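Local coordinates for putative 2OG-Fe(II) oxygenase family protein (Caulobacter crescentus CB15, PDB 3OOX) that probably acts as an iron(II)- and 2-oxoglutarate-dependent oxygenase, possibly forming ethene from 2-oxoglutarate, at residues K56-L61 against V119-I124; H109-H114 against A272-I277; T151-E156 against K278-C283; G206-L211 against H248-P253. All coordinates share one frame; numbering follows the deposited sequence.

Interaction 1 of 4, residues K56-L61 against V119-I124; sequences KAFFAL and VWPAEI. With EDO (1,2-ethanediol), chain L.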
loop_
_atom_site.group_PDB
_atom_site.type_symbol
_atom_site.label_atom_id
_atom_site.label_comp_id
_atom_site.label_asym_id
_atom_site.label_seq_id
_atom_site.Cartn_x
_atom_site.Cartn_y
_atom_site.Cartn_z
ATOM N N LYS A 56 7.991 8.996 -13.566
ATOM C CA LYS A 56 9.036 10.025 -13.576
ATOM C C LYS A 56 8.789 11.041 -14.691
ATOM O O LYS A 56 8.942 12.244 -14.502
ATOM C CB LYS A 56 10.427 9.403 -13.725
ATOM C CG LYS A 56 10.907 8.533 -12.559
ATOM C CD LYS A 56 12.241 7.866 -12.852
ATOM C CE LYS A 56 12.815 7.214 -11.596
ATOM N NZ LYS A 56 14.041 6.417 -11.910
ATOM N N ALA A 57 8.385 10.559 -15.856
ATOM C CA ALA A 57 8.104 11.427 -16.992
ATOM C C ALA A 57 6.909 12.329 -16.721
ATOM O O ALA A 57 6.941 13.531 -17.005
ATOM C CB ALA A 57 7.864 10.569 -18.273
ATOM N N PHE A 58 5.866 11.761 -16.117
ATOM C CA PHE A 58 4.711 12.572 -15.751
ATOM C C PHE A 58 5.090 13.723 -14.793
ATOM O O PHE A 58 4.705 14.882 -15.003
ATOM C CB PHE A 58 3.574 11.755 -15.114
ATOM C CG PHE A 58 2.503 12.646 -14.563
ATOM C CD1 PHE A 58 1.573 13.229 -15.398
ATOM C CD2 PHE A 58 2.480 12.983 -13.216
ATOM C CE1 PHE A 58 0.619 14.093 -14.934
ATOM C CE2 PHE A 58 1.534 13.881 -12.749
ATOM C CZ PHE A 58 0.614 14.439 -13.594
ATOM N N PHE A 59 5.817 13.381 -13.730
ATOM C CA PHE A 59 6.158 14.379 -12.711
ATOM C C PHE A 59 7.143 15.428 -13.214
ATOM O O PHE A 59 7.208 16.536 -12.676
ATOM C CB PHE A 59 6.708 13.712 -11.434
ATOM C CG PHE A 59 5.658 12.943 -10.644
ATOM C CD1 PHE A 59 4.497 13.586 -10.223
ATOM C CD2 PHE A 59 5.849 11.618 -10.327
ATOM C CE1 PHE A 59 3.527 12.898 -9.497
ATOM C CE2 PHE A 59 4.882 10.924 -9.593
ATOM C CZ PHE A 59 3.718 11.574 -9.202
ATOM N N ALA A 60 7.891 15.084 -14.271
ATOM C CA ALA A 60 8.782 16.055 -14.951
ATOM C C ALA A 60 8.057 17.060 -15.868
ATOM O O ALA A 60 8.678 18.036 -16.330
ATOM C CB ALA A 60 9.847 15.294 -15.740
ATOM N N LEU A 61 6.767 16.851 -16.128
ATOM C CA LEU A 61 5.986 17.793 -16.932
ATOM C C LEU A 61 5.860 19.147 -16.227
ATOM O O LEU A 61 6.003 19.217 -15.001
ATOM C CB LEU A 61 4.591 17.258 -17.206
ATOM C CG LEU A 61 4.443 16.046 -18.121
ATOM C CD1 LEU A 61 3.039 15.453 -18.056
ATOM C CD2 LEU A 61 4.811 16.432 -19.562
ATOM N N VAL A 119 -8.518 9.132 -14.599
ATOM C CA VAL A 119 -8.095 10.071 -15.617
ATOM C C VAL A 119 -6.688 9.659 -16.019
ATOM O O VAL A 119 -6.033 8.874 -15.327
ATOM C CB VAL A 119 -8.164 11.544 -15.118
ATOM C CG1 VAL A 119 -9.612 11.931 -14.794
ATOM C CG2 VAL A 119 -7.211 11.767 -13.872
ATOM N N TRP A 120 -6.217 10.168 -17.166
ATOM C CA TRP A 120 -4.930 9.776 -17.744
ATOM C C TRP A 120 -4.238 10.967 -18.379
ATOM O O TRP A 120 -4.910 11.831 -18.956
ATOM C CB TRP A 120 -5.091 8.667 -18.793
ATOM C CG TRP A 120 -5.801 7.474 -18.306
ATOM C CD1 TRP A 120 -7.112 7.145 -18.538
ATOM C CD2 TRP A 120 -5.286 6.464 -17.433
ATOM N NE1 TRP A 120 -7.436 5.971 -17.895
ATOM C CE2 TRP A 120 -6.326 5.519 -17.231
ATOM C CE3 TRP A 120 -4.032 6.216 -16.862
ATOM C CZ2 TRP A 120 -6.156 4.386 -16.429
ATOM C CZ3 TRP A 120 -3.872 5.065 -16.080
ATOM C CH2 TRP A 120 -4.928 4.169 -15.891
ATOM N N PRO A 121 -2.899 11.032 -18.263
ATOM C CA PRO A 121 -2.176 12.175 -18.841
ATOM C C PRO A 121 -1.835 11.973 -20.315
ATOM O O PRO A 121 -0.949 11.210 -20.632
ATOM C CB PRO A 121 -0.895 12.238 -18.002
ATOM C CG PRO A 121 -0.666 10.836 -17.564
ATOM C CD PRO A 121 -2.001 10.125 -17.521
ATOM N N ALA A 122 -2.535 12.680 -21.196
ATOM C CA ALA A 122 -2.314 12.530 -22.649
ATOM C C ALA A 122 -0.864 12.771 -23.063
ATOM O O ALA A 122 -0.387 12.211 -24.064
ATOM C CB ALA A 122 -3.217 13.493 -23.398
ATOM N N GLU A 123 -0.162 13.606 -22.311
ATOM C CA GLU A 123 1.211 14.009 -22.633
ATOM C C GLU A 123 2.265 12.915 -22.473
ATOM O O GLU A 123 3.395 13.068 -22.973
ATOM C CB GLU A 123 1.615 15.238 -21.797
ATOM C CG GLU A 123 0.778 16.480 -22.082
ATOM C CD GLU A 123 -0.560 16.578 -21.332
ATOM O OE1 GLU A 123 -0.897 15.706 -20.484
ATOM O OE2 GLU A 123 -1.265 17.580 -21.578
ATOM N N ILE A 124 1.914 11.829 -21.780
ATOM C CA ILE A 124 2.801 10.682 -21.576
ATOM C C ILE A 124 2.055 9.506 -22.199
ATOM O O ILE A 124 1.284 8.802 -21.535
ATOM C CB ILE A 124 3.094 10.392 -20.065
ATOM C CG1 ILE A 124 3.507 11.676 -19.316
ATOM C CG2 ILE A 124 4.145 9.258 -19.917
ATOM C CD1 ILE A 124 4.679 12.429 -19.925
HETATM C C1 EDO L . -3.175 7.965 -22.657
HETATM O O1 EDO L . -4.538 8.037 -22.220
HETATM C C2 EDO L . -2.280 8.658 -21.655
HETATM O O2 EDO L . -1.437 7.713 -20.983
#

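Interaction 2 of 4, residues H109-H114 against A272-I277; sequences HRFRAH and ASDYEI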
loop_
_atom_site.group_PDB
_atom_site.type_symbol
_atom_site.label_atom_id
_atom_site.label_comp_id
_atom_site.label_asym_id
_atom_site.label_seq_id
_atom_site.Cartn_x
_atom_site.Cartn_y
_atom_site.Cartn_z
ATOM N N HIS A 109 -20.760 -1.365 -14.367
ATOM C CA HIS A 109 -20.439 -1.981 -13.073
ATOM C C HIS A 109 -21.201 -1.290 -11.922
ATOM O O HIS A 109 -21.289 -0.044 -11.904
ATOM C CB HIS A 109 -18.945 -1.917 -12.819
ATOM C CG HIS A 109 -18.475 -2.871 -11.792
ATOM N ND1 HIS A 109 -18.728 -2.706 -10.448
ATOM C CD2 HIS A 109 -17.774 -4.028 -11.913
ATOM C CE1 HIS A 109 -18.213 -3.724 -9.785
ATOM N NE2 HIS A 109 -17.632 -4.549 -10.656
ATOM N N ARG A 110 -21.676 -2.084 -10.972
ATOM C CA ARG A 110 -22.467 -1.619 -9.835
ATOM C C ARG A 110 -21.688 -0.668 -8.920
ATOM O O ARG A 110 -22.305 0.091 -8.177
ATOM C CB ARG A 110 -22.985 -2.783 -9.001
ATOM C CG ARG A 110 -21.927 -3.551 -8.246
ATOM C CD ARG A 110 -22.409 -4.941 -7.775
ATOM N NE ARG A 110 -21.473 -5.597 -6.906
ATOM C CZ ARG A 110 -20.385 -6.253 -7.277
ATOM N NH1 ARG A 110 -20.119 -6.384 -8.577
ATOM N NH2 ARG A 110 -19.568 -6.824 -6.366
ATOM N N PHE A 111 -20.350 -0.729 -8.946
ATOM C CA PHE A 111 -19.532 0.144 -8.091
ATOM C C PHE A 111 -19.277 1.523 -8.690
ATOM O O PHE A 111 -18.721 2.397 -8.008
ATOM C CB PHE A 111 -18.166 -0.482 -7.729
ATOM C CG PHE A 111 -18.218 -1.727 -6.886
ATOM C CD1 PHE A 111 -19.354 -2.127 -6.167
ATOM C CD2 PHE A 111 -17.065 -2.477 -6.783
ATOM C CE1 PHE A 111 -19.293 -3.267 -5.394
ATOM C CE2 PHE A 111 -16.997 -3.591 -6.038
ATOM C CZ PHE A 111 -18.104 -4.004 -5.325
ATOM N N ARG A 112 -19.679 1.764 -9.942
ATOM C CA ARG A 112 -19.389 3.032 -10.562
ATOM C C ARG A 112 -20.017 4.224 -9.813
ATOM O O ARG A 112 -19.468 5.328 -9.862
ATOM C CB ARG A 112 -19.820 3.034 -12.021
ATOM C CG ARG A 112 -18.898 2.217 -12.893
ATOM C CD ARG A 112 -19.353 2.150 -14.362
ATOM N NE ARG A 112 -18.155 1.876 -15.115
ATOM C CZ ARG A 112 -17.277 2.812 -15.481
ATOM N NH1 ARG A 112 -17.549 4.102 -15.295
ATOM N NH2 ARG A 112 -16.150 2.456 -16.071
ATOM N N ALA A 113 -21.140 4.017 -9.139
ATOM C CA ALA A 113 -21.775 5.115 -8.405
ATOM C C ALA A 113 -20.919 5.669 -7.269
ATOM O O ALA A 113 -21.109 6.825 -6.865
ATOM C CB ALA A 113 -23.131 4.682 -7.883
ATOM N N HIS A 114 -19.957 4.892 -6.751
ATOM C CA HIS A 114 -19.102 5.395 -5.673
ATOM C C HIS A 114 -17.599 5.289 -5.958
ATOM O O HIS A 114 -16.792 5.802 -5.177
ATOM C CB HIS A 114 -19.409 4.730 -4.341
ATOM C CG HIS A 114 -18.893 3.319 -4.243
ATOM N ND1 HIS A 114 -19.574 2.253 -4.806
ATOM C CD2 HIS A 114 -17.798 2.795 -3.644
ATOM C CE1 HIS A 114 -18.904 1.140 -4.568
ATOM N NE2 HIS A 114 -17.824 1.437 -3.877
ATOM N N ALA A 272 -13.379 -5.646 -1.853
ATOM C CA ALA A 272 -14.590 -5.233 -2.533
ATOM C C ALA A 272 -15.478 -4.371 -1.626
ATOM O O ALA A 272 -15.676 -4.672 -0.447
ATOM C CB ALA A 272 -15.358 -6.485 -2.968
ATOM N N SER A 273 -16.011 -3.308 -2.197
ATOM C CA SER A 273 -16.823 -2.328 -1.470
ATOM C C SER A 273 -17.994 -2.935 -0.706
ATOM O O SER A 273 -18.281 -2.549 0.418
ATOM C CB SER A 273 -17.376 -1.299 -2.432
ATOM O OG SER A 273 -16.333 -0.539 -2.957
ATOM N N ASP A 274 -18.639 -3.914 -1.333
ATOM C CA ASP A 274 -19.758 -4.616 -0.739
ATOM C C ASP A 274 -19.436 -5.856 0.101
ATOM O O ASP A 274 -20.361 -6.583 0.527
ATOM C CB ASP A 274 -20.809 -4.946 -1.833
ATOM C CG ASP A 274 -20.273 -5.819 -2.974
ATOM O OD1 ASP A 274 -19.093 -6.214 -2.910
ATOM O OD2 ASP A 274 -21.077 -6.166 -3.906
ATOM N N TYR A 275 -18.151 -6.110 0.357
ATOM C CA TYR A 275 -17.734 -7.238 1.178
ATOM C C TYR A 275 -18.054 -6.920 2.639
ATOM O O TYR A 275 -17.615 -5.894 3.172
ATOM C CB TYR A 275 -16.248 -7.505 1.039
ATOM C CG TYR A 275 -15.754 -8.591 1.960
ATOM C CD1 TYR A 275 -16.219 -9.878 1.842
ATOM C CD2 TYR A 275 -14.780 -8.340 2.924
ATOM C CE1 TYR A 275 -15.774 -10.879 2.659
ATOM C CE2 TYR A 275 -14.312 -9.333 3.734
ATOM C CZ TYR A 275 -14.802 -10.607 3.604
ATOM O OH TYR A 275 -14.333 -11.618 4.434
ATOM N N GLU A 276 -18.844 -7.788 3.279
ATOM C CA GLU A 276 -19.146 -7.638 4.688
ATOM C C GLU A 276 -17.986 -8.232 5.490
ATOM O O GLU A 276 -17.639 -9.438 5.392
ATOM C CB GLU A 276 -20.454 -8.341 5.074
ATOM C CG GLU A 276 -20.698 -8.265 6.574
ATOM C CD GLU A 276 -22.002 -8.941 7.025
ATOM O OE1 GLU A 276 -22.010 -10.175 7.107
ATOM O OE2 GLU A 276 -22.970 -8.234 7.300
ATOM N N ILE A 277 -17.349 -7.348 6.258
ATOM C CA ILE A 277 -16.312 -7.720 7.190
ATOM C C ILE A 277 -16.990 -8.177 8.471
ATOM O O ILE A 277 -17.572 -7.369 9.206
ATOM C CB ILE A 277 -15.312 -6.539 7.485
ATOM C CG1 ILE A 277 -14.711 -6.002 6.185
ATOM C CG2 ILE A 277 -14.238 -6.962 8.490
ATOM C CD1 ILE A 277 -13.924 -4.712 6.403
#

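Interaction 3 of 4, residues T151-E156 against K278-C283; sequences TYLKLE and KTLQNC. With EDO (1,2-ethanediol), chain H.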
loop_
_atom_site.group_PDB
_atom_site.type_symbol
_atom_site.label_atom_id
_atom_site.label_comp_id
_atom_site.label_asym_id
_atom_site.label_seq_id
_atom_site.Cartn_x
_atom_site.Cartn_y
_atom_site.Cartn_z
ATOM N N THR A 151 -3.985 -19.326 4.500
ATOM C CA THR A 151 -3.465 -20.600 5.005
ATOM C C THR A 151 -2.893 -20.444 6.427
ATOM O O THR A 151 -3.102 -21.296 7.294
ATOM C CB THR A 151 -2.448 -21.160 4.007
ATOM O OG1 THR A 151 -3.148 -21.489 2.797
ATOM C CG2 THR A 151 -1.730 -22.381 4.560
ATOM N N TYR A 152 -2.199 -19.343 6.691
ATOM C CA TYR A 152 -1.649 -19.088 8.019
ATOM C C TYR A 152 -2.750 -19.020 9.070
ATOM O O TYR A 152 -2.597 -19.555 10.203
ATOM C CB TYR A 152 -0.829 -17.801 8.017
ATOM C CG TYR A 152 -0.220 -17.463 9.350
ATOM C CD1 TYR A 152 0.893 -18.155 9.831
ATOM C CD2 TYR A 152 -0.771 -16.446 10.143
ATOM C CE1 TYR A 152 1.455 -17.839 11.050
ATOM C CE2 TYR A 152 -0.203 -16.114 11.344
ATOM C CZ TYR A 152 0.910 -16.829 11.805
ATOM O OH TYR A 152 1.476 -16.521 13.020
ATOM N N LEU A 153 -3.869 -18.416 8.683
ATOM C CA LEU A 153 -5.035 -18.256 9.533
ATOM C C LEU A 153 -5.906 -19.508 9.594
ATOM O O LEU A 153 -6.973 -19.483 10.206
ATOM C CB LEU A 153 -5.881 -17.071 9.035
ATOM C CG LEU A 153 -5.231 -15.690 9.205
ATOM C CD1 LEU A 153 -6.081 -14.629 8.504
ATOM C CD2 LEU A 153 -5.079 -15.333 10.667
ATOM N N LYS A 154 -5.457 -20.592 8.956
ATOM C CA LYS A 154 -6.178 -21.884 8.938
ATOM C C LYS A 154 -7.518 -21.777 8.231
ATOM O O LYS A 154 -8.504 -22.453 8.587
ATOM C CB LYS A 154 -6.293 -22.480 10.345
ATOM C CG LYS A 154 -4.952 -22.550 11.058
ATOM C CD LYS A 154 -5.098 -23.063 12.488
ATOM C CE LYS A 154 -3.748 -23.172 13.170
ATOM N NZ LYS A 154 -2.985 -24.372 12.675
ATOM N N LEU A 155 -7.533 -20.938 7.202
ATOM C CA LEU A 155 -8.649 -20.775 6.289
ATOM C C LEU A 155 -8.388 -21.538 4.983
ATOM O O LEU A 155 -7.254 -21.924 4.697
ATOM C CB LEU A 155 -8.876 -19.275 5.955
ATOM C CG LEU A 155 -9.065 -18.288 7.133
ATOM C CD1 LEU A 155 -9.163 -16.870 6.605
ATOM C CD2 LEU A 155 -10.299 -18.594 8.012
ATOM N N GLU A 156 -9.430 -21.704 4.179
ATOM C CA GLU A 156 -9.264 -22.157 2.797
ATOM C C GLU A 156 -8.248 -21.266 2.083
ATOM O O GLU A 156 -8.264 -20.047 2.254
ATOM C CB GLU A 156 -10.590 -22.132 2.036
ATOM C CG GLU A 156 -11.569 -23.164 2.522
ATOM C CD GLU A 156 -11.108 -24.586 2.277
ATOM O OE1 GLU A 156 -10.710 -24.887 1.130
ATOM O OE2 GLU A 156 -11.145 -25.398 3.233
ATOM N N LYS A 278 -16.908 -9.476 8.714
ATOM C CA LYS A 278 -17.490 -10.127 9.879
ATOM C C LYS A 278 -16.394 -10.976 10.527
ATOM O O LYS A 278 -15.698 -11.750 9.869
ATOM C CB LYS A 278 -18.706 -10.964 9.473
ATOM C CG LYS A 278 -19.293 -11.775 10.622
ATOM C CD LYS A 278 -20.569 -12.496 10.189
ATOM C CE LYS A 278 -21.213 -13.208 11.373
ATOM N NZ LYS A 278 -20.327 -14.279 11.938
ATOM N N THR A 279 -16.217 -10.796 11.834
ATOM C CA THR A 279 -15.046 -11.342 12.513
ATOM C C THR A 279 -14.876 -12.829 12.258
ATOM O O THR A 279 -15.836 -13.613 12.383
ATOM C CB THR A 279 -15.129 -11.107 14.028
ATOM O OG1 THR A 279 -15.586 -9.759 14.268
ATOM C CG2 THR A 279 -13.756 -11.396 14.686
ATOM N N LEU A 280 -13.655 -13.235 11.920
ATOM C CA LEU A 280 -13.374 -14.657 11.718
ATOM C C LEU A 280 -13.584 -15.379 13.040
ATOM O O LEU A 280 -13.004 -15.024 14.070
ATOM C CB LEU A 280 -11.951 -14.865 11.219
ATOM C CG LEU A 280 -11.620 -14.285 9.833
ATOM C CD1 LEU A 280 -10.142 -14.443 9.554
ATOM C CD2 LEU A 280 -12.448 -14.948 8.732
ATOM N N GLN A 281 -14.409 -16.429 13.023
ATOM C CA GLN A 281 -14.747 -17.065 14.277
ATOM C C GLN A 281 -13.557 -17.747 14.907
ATOM O O GLN A 281 -13.474 -17.817 16.127
ATOM C CB GLN A 281 -15.938 -18.019 14.127
ATOM C CG GLN A 281 -17.278 -17.268 14.196
ATOM C CD GLN A 281 -17.538 -16.637 15.578
ATOM O OE1 GLN A 281 -17.398 -17.296 16.621
ATOM N NE2 GLN A 281 -17.913 -15.356 15.586
ATOM N N ASN A 282 -12.604 -18.211 14.093
ATOM C CA ASN A 282 -11.400 -18.821 14.663
ATOM C C ASN A 282 -10.409 -17.819 15.260
ATOM O O ASN A 282 -9.429 -18.218 15.893
ATOM C CB ASN A 282 -10.739 -19.810 13.688
ATOM C CG ASN A 282 -10.096 -19.151 12.507
ATOM O OD1 ASN A 282 -10.147 -17.930 12.347
ATOM N ND2 ASN A 282 -9.482 -19.970 11.643
ATOM N N CYS A 283 -10.697 -16.521 15.077
ATOM C CA CYS A 283 -9.966 -15.456 15.769
ATOM C C CYS A 283 -10.687 -14.927 17.005
ATOM O O CYS A 283 -10.217 -13.973 17.644
ATOM C CB CYS A 283 -9.689 -14.301 14.808
ATOM S SG CYS A 283 -8.640 -14.774 13.418
HETATM C C1 EDO H . -15.106 -18.076 9.556
HETATM O O1 EDO H . -15.669 -17.200 10.572
HETATM C C2 EDO H . -13.622 -18.452 9.743
HETATM O O2 EDO H . -13.309 -19.001 11.040
#

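Interaction 4 of 4, residues G206-L211 against H248-P253; sequences GGLEVL and HRVVNP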
loop_
_atom_site.group_PDB
_atom_site.type_symbol
_atom_site.label_atom_id
_atom_site.label_comp_id
_atom_site.label_asym_id
_atom_site.label_seq_id
_atom_site.Cartn_x
_atom_site.Cartn_y
_atom_site.Cartn_z
ATOM N N GLY A 206 15.502 3.167 1.772
ATOM C CA GLY A 206 14.451 4.189 1.714
ATOM C C GLY A 206 14.046 4.814 3.024
ATOM O O GLY A 206 13.172 5.683 3.012
ATOM N N GLY A 207 14.585 4.355 4.153
ATOM C CA GLY A 207 14.220 4.923 5.464
ATOM C C GLY A 207 12.891 4.499 6.094
ATOM O O GLY A 207 12.393 5.144 7.035
ATOM N N LEU A 208 12.325 3.398 5.614
ATOM C CA LEU A 208 11.076 2.885 6.189
ATOM C C LEU A 208 11.336 2.291 7.558
ATOM O O LEU A 208 12.294 1.540 7.757
ATOM C CB LEU A 208 10.456 1.829 5.271
ATOM C CG LEU A 208 9.146 1.181 5.739
ATOM C CD1 LEU A 208 7.942 2.155 5.830
ATOM C CD2 LEU A 208 8.816 0.024 4.784
ATOM N N GLU A 209 10.491 2.643 8.528
ATOM C CA GLU A 209 10.592 2.103 9.856
ATOM C C GLU A 209 9.215 1.723 10.382
ATOM O O GLU A 209 8.234 2.402 10.081
ATOM C CB GLU A 209 11.220 3.116 10.792
ATOM C CG GLU A 209 12.609 3.574 10.342
ATOM C CD GLU A 209 13.320 4.439 11.360
ATOM O OE1 GLU A 209 12.624 5.057 12.213
ATOM O OE2 GLU A 209 14.592 4.520 11.291
ATOM N N VAL A 210 9.144 0.646 11.163
ATOM C CA VAL A 210 7.898 0.225 11.804
ATOM C C VAL A 210 8.009 0.411 13.303
ATOM O O VAL A 210 9.043 0.107 13.895
ATOM C CB VAL A 210 7.540 -1.247 11.489
ATOM C CG1 VAL A 210 8.645 -2.240 11.906
ATOM C CG2 VAL A 210 6.177 -1.644 12.094
ATOM N N LEU A 211 6.935 0.903 13.927
ATOM C CA LEU A 211 6.931 1.032 15.364
ATOM C C LEU A 211 6.665 -0.322 16.019
ATOM O O LEU A 211 5.582 -0.934 15.823
ATOM C CB LEU A 211 5.866 2.054 15.780
ATOM C CG LEU A 211 5.823 2.398 17.261
ATOM C CD1 LEU A 211 7.091 3.163 17.656
ATOM C CD2 LEU A 211 4.587 3.243 17.548
ATOM N N HIS A 248 3.866 3.045 10.939
ATOM C CA HIS A 248 5.145 3.150 10.271
ATOM C C HIS A 248 5.430 4.567 9.793
ATOM O O HIS A 248 4.548 5.414 9.747
ATOM C CB HIS A 248 5.206 2.142 9.106
ATOM C CG HIS A 248 4.046 2.180 8.170
ATOM N ND1 HIS A 248 2.826 1.593 8.455
ATOM C CD2 HIS A 248 3.943 2.658 6.911
ATOM C CE1 HIS A 248 2.013 1.754 7.425
ATOM N NE2 HIS A 248 2.673 2.367 6.464
ATOM N N ARG A 249 6.680 4.825 9.442
ATOM C CA ARG A 249 7.116 6.136 9.010
ATOM C C ARG A 249 8.262 5.967 8.056
ATOM O O ARG A 249 8.830 4.894 7.963
ATOM C CB ARG A 249 7.575 6.980 10.198
ATOM C CG ARG A 249 8.873 6.511 10.848
ATOM C CD ARG A 249 9.218 7.375 12.037
ATOM N NE ARG A 249 10.514 7.000 12.595
ATOM C CZ ARG A 249 11.146 7.671 13.553
ATOM N NH1 ARG A 249 10.582 8.749 14.096
ATOM N NH2 ARG A 249 12.334 7.251 13.978
ATOM N N VAL A 250 8.616 7.053 7.387
ATOM C CA VAL A 250 9.808 7.118 6.584
ATOM C C VAL A 250 10.661 8.271 7.067
ATOM O O VAL A 250 10.199 9.426 7.101
ATOM C CB VAL A 250 9.476 7.316 5.108
ATOM C CG1 VAL A 250 10.764 7.370 4.314
ATOM C CG2 VAL A 250 8.561 6.180 4.610
ATOM N N VAL A 251 11.887 7.962 7.468
ATOM C CA VAL A 251 12.806 9.008 7.949
ATOM C C VAL A 251 13.509 9.669 6.760
ATOM O O VAL A 251 13.570 9.100 5.669
ATOM C CB VAL A 251 13.792 8.451 8.990
ATOM C CG1 VAL A 251 13.020 7.854 10.139
ATOM C CG2 VAL A 251 14.725 7.416 8.376
ATOM N N ASN A 252 14.023 10.883 6.975
ATOM C CA ASN A 252 14.729 11.614 5.922
ATOM C C ASN A 252 15.998 10.869 5.534
ATOM O O ASN A 252 16.603 10.185 6.370
ATOM C CB ASN A 252 15.053 13.045 6.367
ATOM N N PRO A 253 16.398 10.969 4.256
ATOM C CA PRO A 253 17.647 10.316 3.864
ATOM C C PRO A 253 18.833 10.974 4.575
ATOM O O PRO A 253 18.687 12.079 5.103
ATOM C CB PRO A 253 17.704 10.535 2.344
ATOM C CG PRO A 253 16.837 11.734 2.090
ATOM C CD PRO A 253 15.775 11.720 3.148
HETATM O O HOH W 1 13.987 8.449 3.011
#

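Interaction 1 of 4, residues K56-L61 against V119-I124
I124, whose side chain packs on A57, F58 and L61, turns its carbonyl the other way: I124 O accepts a hydrogen bond of 3.0 Å from O2 of a 1,2-ethanediol that probably came from the crystallisation liquor and is also bound by the backbone N of K128. The meeting itself is apolar. CG1 of I124 lies 3.9 Å from CA of F58, close against the helix backbone. The next carbon along, I124 CD1, touches A57 CB at 4.0 Å and L61 CD1 at 3.9 Å, and the isoleucine and leucine side chains slide past each other in opposite directions. This joins the C-terminal part of helix 45-59, and the residues just after it, to the long connection between strand 97-101 and helix 127-152. There P121 to I124 form a type I beta turn, closed by I124 N bonding P121 O at 3.1 Å. F58 CG stands anti to the backbone N (chi1 171°); the side chain crosses P121 at about a right angle, and F58 CD1 comes within 3.7 Å of P121 CB. W99 of strand 97-101 meets the same ring edge-to-face and also touches P121. E123 presents its CB to L61 CD1 at 4.0 Å, while its bent chain takes the carboxylate to Y69 OH and Q68 NE2, polar partners next to helix 63-66.

Interaction 2 of 4, residues H109-H114 against A272-I277
R110 and D274 form the charged part of this contact. The guanidinium approaches side-on, and both NE, at 3.1 Å, and NH2, at 3.0 Å, donate to the single oxygen D274 OD2. That oxygen lies near the guanidinium plane, but the two nitrogens reach it from the same face of the carboxylate, with NE as much as 40° out of the carboxylate plane. A second polar link is shorter: H114 NE2 and S273 OG stand 2.6 Å apart, nearly straight at 165°, with the hydroxyl at the edge of the imidazole and either atom able to be the donor. Between these bonds lies the F111 ring. S273 CB makes a CH-pi contact over one of its faces, 4.1 Å from the ring centroid, while H109 CE1 lies over the opposite face; at its edge CZ meets D274 OD1 at 3.4 Å, with ring and carboxylate planes almost perpendicular. The backbone N of F111 also bonds H109 ND1 at 3.0 Å, in the imidazole plane. An alanine here would probably open a gap between S273 CB and the H109 imidazole and leave D274 OD1 without the ring edge beside it. S273 and D274 are the central residues of a type I beta turn (A272 to Y275), and the contact ties this turn, which follows strand 262-269 of the large sheet, to the connection leading into helix 127-152.

Interaction 3 of 4, residues T151-E156 against K278-C283
N282 ND2 donates to L153 O, just past the end of helix 127-152, in the one hydrogen bond between the two segments. The helix finishes in a Schellman motif, with K154 at positive phi and its N bonded to T151 O at 3.0 Å. The bond from N282 ND2 to L153 O is 2.9 Å long and runs nearly along the C=O axis, although the oxygen is tilted 29° from the amide plane. The amide projects from the 3-10 segment 281-283 toward the helix end.

The apolar part is a group of three leucines. L280 CD1 touches L155 CD1 at 3.9 Å and L153 CD1 at 4.2 Å, the L153 and L280 side chains crossing at about a right angle. The backbone of L280 is hydrogen-bonded to that of L238.

A 1,2-ethanediol, probably from the crystallisation liquor, lies against L155 CD2 and L280 CD2 and takes two backbone N-H groups: Q281 N donates to its O1 at 2.9 Å, and N282 N to its O2 at 3.2 Å.

Interaction 4 of 4, residues G206-L211 against H248-P253
The guanidinium of R249 takes E209 OE1 at its edge, near its plane, and makes a cation-pi contact with W217, while the H248 ring is met obliquely by L208 CD1 and edge-to-face by H191 and F35. Strands 208-211 and 248-250 run antiparallel in the four-stranded antiparallel sheet of the double-stranded beta-helix expected of this family. H191, D193 and H248 match its HxD...H iron-binding motif, so H248 is probably a metal ligand; its ND1 is bonded to T246 O. E209 and R249 form the hydrogen-bonded pair, E209 N reaching R249 O at 2.9 Å. On the same face their side chains lie side by side; R249 NH2 at 2.8 Å takes the syn lone pair of OE1, and R249 NE at 2.9 Å comes from its anti side. An alanine in place of R249 would probably leave the E209 carboxylate without its charged mate and W217 without its cation. L208 and V250 share the H248 face. Past the strands, V251 N bonds G207 O, and one water donates to G206 O at 2.9 Å and V251 O at 2.8 Å.

Interactions 1 and 2 share the long connection between strand 97-101 and helix 127-152, their centres about 29 Å apart; along the chain their segments alternate. Interaction 3 lies at the far end of that helix, about 43 Å from interaction 1 between centres and on the other side of the chain's centre. Its second segment directly continues that of interaction 2, so residues 272-283 run from one contact to the next. Interaction 4 is nested within the loops closed by interactions 2 and 3, about 17 and 16 Å from them between nearest atoms. It alone joins strands of the four-stranded antiparallel sheet, at the probable iron site, whereas interactions 1 and 3 hold the ends of helices 45-59 and 127-152 against loops, and interaction 2 joins two loops.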